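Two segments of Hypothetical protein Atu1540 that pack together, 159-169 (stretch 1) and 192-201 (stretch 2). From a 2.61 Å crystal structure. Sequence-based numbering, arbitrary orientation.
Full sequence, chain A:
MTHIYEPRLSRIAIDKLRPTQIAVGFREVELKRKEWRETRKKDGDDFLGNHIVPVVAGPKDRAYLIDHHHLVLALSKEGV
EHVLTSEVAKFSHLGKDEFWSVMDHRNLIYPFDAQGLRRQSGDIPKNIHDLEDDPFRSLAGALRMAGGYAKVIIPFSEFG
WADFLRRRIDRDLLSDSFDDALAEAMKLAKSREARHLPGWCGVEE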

# COMPACT_ATOMS: atom_id res chain seq x y z
N PHE A 159 0.02 -17.74 -3.14
CA PHE A 159 -0.67 -18.31 -4.23
C PHE A 159 -0.02 -17.99 -5.59
O PHE A 159 -0.12 -18.78 -6.53
CB PHE A 159 -2.15 -17.99 -4.15
CG PHE A 159 -2.93 -19.01 -3.32
CD1 PHE A 159 -3.52 -18.65 -2.11
CD2 PHE A 159 -3.01 -20.35 -3.74
CE1 PHE A 159 -4.23 -19.62 -1.35
CE2 PHE A 159 -3.71 -21.33 -2.99
CZ PHE A 159 -4.34 -20.95 -1.81
N GLY A 160 0.70 -16.86 -5.65
CA GLY A 160 1.51 -16.49 -6.82
C GLY A 160 2.67 -17.41 -7.05
O GLY A 160 2.92 -17.88 -8.16
N TRP A 161 3.35 -17.74 -5.96
CA TRP A 161 4.43 -18.72 -5.99
C TRP A 161 3.90 -20.13 -6.30
O TRP A 161 4.52 -20.86 -7.10
CB TRP A 161 5.21 -18.69 -4.68
CG TRP A 161 6.15 -17.51 -4.68
CD1 TRP A 161 5.88 -16.24 -4.24
CD2 TRP A 161 7.45 -17.47 -5.24
NE1 TRP A 161 6.94 -15.44 -4.47
CE2 TRP A 161 7.92 -16.16 -5.08
CE3 TRP A 161 8.29 -18.44 -5.83
CZ2 TRP A 161 9.20 -15.77 -5.47
CZ3 TRP A 161 9.56 -18.05 -6.24
CH2 TRP A 161 10.01 -16.72 -6.05
N ALA A 162 2.76 -20.48 -5.71
CA ALA A 162 2.18 -21.77 -6.02
C ALA A 162 1.81 -21.88 -7.51
O ALA A 162 2.05 -22.89 -8.12
CB ALA A 162 0.99 -22.05 -5.12
N ASP A 163 1.25 -20.84 -8.10
CA ASP A 163 0.97 -20.94 -9.49
C ASP A 163 2.30 -21.08 -10.33
O ASP A 163 2.41 -21.91 -11.23
CB ASP A 163 0.04 -19.81 -9.93
CG ASP A 163 0.09 -19.57 -11.46
OD1 ASP A 163 -0.11 -20.57 -12.23
OD2 ASP A 163 0.35 -18.42 -11.92
N PHE A 164 3.33 -20.33 -10.00
CA PHE A 164 4.61 -20.47 -10.68
C PHE A 164 5.08 -21.94 -10.60
O PHE A 164 5.32 -22.57 -11.61
CB PHE A 164 5.58 -19.50 -10.02
CG PHE A 164 7.01 -19.60 -10.49
CD1 PHE A 164 7.41 -19.05 -11.68
CD2 PHE A 164 7.99 -20.16 -9.67
CE1 PHE A 164 8.72 -19.09 -12.08
CE2 PHE A 164 9.32 -20.20 -10.09
CZ PHE A 164 9.65 -19.68 -11.29
N LEU A 165 5.12 -22.52 -9.39
CA LEU A 165 5.66 -23.82 -9.26
C LEU A 165 4.76 -24.80 -10.00
O LEU A 165 5.27 -25.87 -10.47
CB LEU A 165 5.82 -24.23 -7.82
CG LEU A 165 6.64 -23.25 -6.96
CD1 LEU A 165 6.22 -23.35 -5.54
CD2 LEU A 165 8.18 -23.40 -7.12
N ARG A 166 3.47 -24.49 -10.17
CA ARG A 166 2.61 -25.61 -10.50
C ARG A 166 2.75 -25.83 -11.92
O ARG A 166 2.46 -26.95 -12.41
CB ARG A 166 1.15 -25.49 -10.11
CG ARG A 166 0.13 -25.41 -11.21
CD ARG A 166 -1.08 -24.52 -10.70
NE ARG A 166 -1.71 -25.23 -9.58
CZ ARG A 166 -1.86 -24.77 -8.36
NH1 ARG A 166 -1.54 -23.55 -8.05
NH2 ARG A 166 -2.40 -25.56 -7.45
N ARG A 167 3.27 -24.80 -12.60
CA ARG A 167 3.47 -24.92 -14.05
C ARG A 167 4.83 -25.52 -14.40
O ARG A 167 5.14 -25.69 -15.54
CB ARG A 167 3.26 -23.58 -14.72
CG ARG A 167 2.20 -22.74 -14.07
CD ARG A 167 2.11 -21.35 -14.67
NE ARG A 167 1.17 -21.39 -15.76
CZ ARG A 167 0.03 -20.72 -15.82
NH1 ARG A 167 -0.35 -19.92 -14.84
NH2 ARG A 167 -0.75 -20.85 -16.89
N ARG A 168 5.60 -25.89 -13.39
CA ARG A 168 7.02 -26.19 -13.54
C ARG A 168 7.47 -27.39 -12.75
O ARG A 168 8.52 -27.88 -12.98
CB ARG A 168 7.82 -25.02 -13.01
CG ARG A 168 7.99 -23.97 -14.05
CD ARG A 168 8.53 -22.71 -13.48
NE ARG A 168 8.41 -21.65 -14.47
CZ ARG A 168 7.33 -20.90 -14.62
NH1 ARG A 168 6.30 -21.12 -13.81
NH2 ARG A 168 7.28 -19.94 -15.54
N ILE A 169 6.74 -27.80 -11.73
CA ILE A 169 7.16 -28.98 -11.03
C ILE A 169 6.04 -30.01 -11.21
O ILE A 169 4.85 -29.70 -11.08
CB ILE A 169 7.50 -28.67 -9.58
CG1 ILE A 169 8.68 -27.69 -9.46
CG2 ILE A 169 7.82 -29.95 -8.81
CD1 ILE A 169 8.95 -27.31 -7.96
N ARG A 192 16.60 -16.49 -12.34
CA ARG A 192 16.09 -15.32 -12.97
C ARG A 192 14.64 -15.51 -13.44
O ARG A 192 13.92 -14.52 -13.49
CB ARG A 192 17.05 -14.81 -14.04
CG ARG A 192 17.86 -13.53 -13.52
CD ARG A 192 18.74 -12.91 -14.60
NE ARG A 192 19.48 -13.97 -15.28
CZ ARG A 192 20.42 -13.77 -16.23
NH1 ARG A 192 20.72 -12.52 -16.61
NH2 ARG A 192 21.07 -14.80 -16.78
N GLU A 193 14.19 -16.74 -13.69
CA GLU A 193 12.83 -16.99 -14.13
C GLU A 193 11.70 -16.55 -13.14
O GLU A 193 10.59 -16.14 -13.56
CB GLU A 193 12.67 -18.45 -14.46
CG GLU A 193 11.45 -18.71 -15.41
CD GLU A 193 11.61 -19.95 -16.33
OE1 GLU A 193 11.03 -21.06 -16.04
OE2 GLU A 193 12.33 -19.79 -17.35
N ALA A 194 11.99 -16.62 -11.85
CA ALA A 194 11.08 -16.21 -10.84
C ALA A 194 11.21 -14.72 -10.54
O ALA A 194 10.60 -14.24 -9.58
CB ALA A 194 11.33 -17.01 -9.59
N ARG A 195 11.99 -13.98 -11.33
CA ARG A 195 12.23 -12.57 -10.97
C ARG A 195 11.01 -11.67 -10.83
O ARG A 195 11.06 -10.70 -10.14
CB ARG A 195 13.29 -11.90 -11.87
CG ARG A 195 12.78 -11.51 -13.28
CD ARG A 195 13.91 -11.19 -14.30
NE ARG A 195 13.50 -11.60 -15.66
CZ ARG A 195 14.03 -12.60 -16.38
NH1 ARG A 195 15.05 -13.33 -15.95
NH2 ARG A 195 13.55 -12.88 -17.58
N HIS A 196 9.92 -12.02 -11.48
CA HIS A 196 8.70 -11.21 -11.59
C HIS A 196 7.79 -11.46 -10.44
O HIS A 196 6.74 -10.86 -10.39
CB HIS A 196 7.91 -11.64 -12.80
CG HIS A 196 7.67 -13.10 -12.80
ND1 HIS A 196 6.43 -13.65 -12.51
CD2 HIS A 196 8.53 -14.15 -12.88
CE1 HIS A 196 6.53 -14.97 -12.49
NE2 HIS A 196 7.79 -15.30 -12.70
N LEU A 197 8.14 -12.37 -9.54
CA LEU A 197 7.29 -12.73 -8.40
C LEU A 197 7.54 -11.87 -7.20
O LEU A 197 8.66 -11.42 -6.99
CB LEU A 197 7.53 -14.16 -8.00
CG LEU A 197 6.99 -15.18 -9.02
CD1 LEU A 197 7.62 -16.55 -8.76
CD2 LEU A 197 5.46 -15.27 -9.04
N PRO A 198 6.52 -11.68 -6.34
CA PRO A 198 6.74 -10.79 -5.19
C PRO A 198 7.63 -11.47 -4.18
O PRO A 198 7.42 -12.64 -3.86
CB PRO A 198 5.35 -10.68 -4.60
CG PRO A 198 4.66 -12.00 -4.96
CD PRO A 198 5.18 -12.31 -6.32
N GLY A 199 8.59 -10.78 -3.63
CA GLY A 199 9.44 -11.40 -2.60
C GLY A 199 10.62 -12.05 -3.25
O GLY A 199 11.39 -12.70 -2.55
N TRP A 200 10.78 -11.89 -4.58
CA TRP A 200 11.89 -12.53 -5.23
C TRP A 200 13.23 -11.95 -4.80
O TRP A 200 13.42 -10.74 -4.64
CB TRP A 200 11.79 -12.51 -6.73
CG TRP A 200 13.00 -13.14 -7.46
CD1 TRP A 200 13.14 -14.46 -7.86
CD2 TRP A 200 14.19 -12.47 -7.91
NE1 TRP A 200 14.34 -14.63 -8.53
CE2 TRP A 200 15.00 -13.43 -8.58
CE3 TRP A 200 14.65 -11.16 -7.84
CZ2 TRP A 200 16.26 -13.10 -9.14
CZ3 TRP A 200 15.96 -10.84 -8.40
CH2 TRP A 200 16.71 -11.81 -9.04
N CYS A 201 14.17 -12.86 -4.78
CA CYS A 201 15.25 -12.87 -3.86
C CYS A 201 16.40 -13.69 -4.52
O CYS A 201 16.62 -14.83 -4.18
CB CYS A 201 14.70 -13.60 -2.63
SG CYS A 201 15.66 -13.28 -1.14

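The contact follows a simple plan: one helix offers two large aromatic rings, and a chain of turns supplies the small, branched and polar pieces that fit around them. Together the two stretches bury 417 Å².

The apolar centre is built on Leu197. Its CB points toward the helix, and with chi1 at m and chi2 at t its CD1 lies between two rings. Leu197 CD1 sits 3.4 Å from the centroid of the six-membered ring of Trp161, only 5° off the ring normal, and 3.8 Å from the centroid of the Phe164 ring, 22° off its normal. A single methyl thus makes two CH-pi contacts, a role suited to leucine, whose forked end can set one methyl over both rings. Trp161 and Phe164 are three residues apart on the helix, close enough in space to share that methyl. The other methyl is occupied as well: Leu197 CD2 is 3.7 Å from Gly160 O, where the helix has no side chain between backbone and leucine.

Ala194 repeats the theme on a smaller scale. Ala194 CB approaches both rings, 3.6 Å from Phe164 CZ and 3.8 Å from Trp161 CH2, so a short side chain fills the space without holding the backbone away. His196 adds an oblique aromatic pairing with Phe164, centroids 5.8 Å apart and planes at 60°. Trp200 lies beside the far end of the indole, Trp200 CD1 being 4.3 Å from Trp161 CH2.

Two hydrogen bonds supply direction. Trp161 NE1 donates to Pro198 O at 2.9 Å and 170°, nearly straight, so a buried indole nitrogen is satisfied while its ring remains in apolar packing. The acceptor belongs to the type II turn from Leu197 to Trp200, in which Gly199 adopts phi 91°; a CB there would be jammed against that same carbonyl oxygen, which by itself calls for glycine. The preceding type I turn, Ala194 to Leu197, is closed by Leu197 N to Ala194 O at 3.1 Å and brings both apolar residues to the helix.

The second bond is charged. Just past the helix, Arg168 points toward stretch 2, and Arg168 NE donates to Glu193 OE1 at 3.1 Å and 170° within a salt bridge. The carboxylate oxygen lies near the guanidinium plane, as such a bond favours. Arg168 NH1 also donates to Phe164 O at 2.8 Å, tying the guanidinium back to the helix. Both partners are partly exposed, whereas Trp161 and Phe164 are buried: the rule here is shape at the centre and charge beside it.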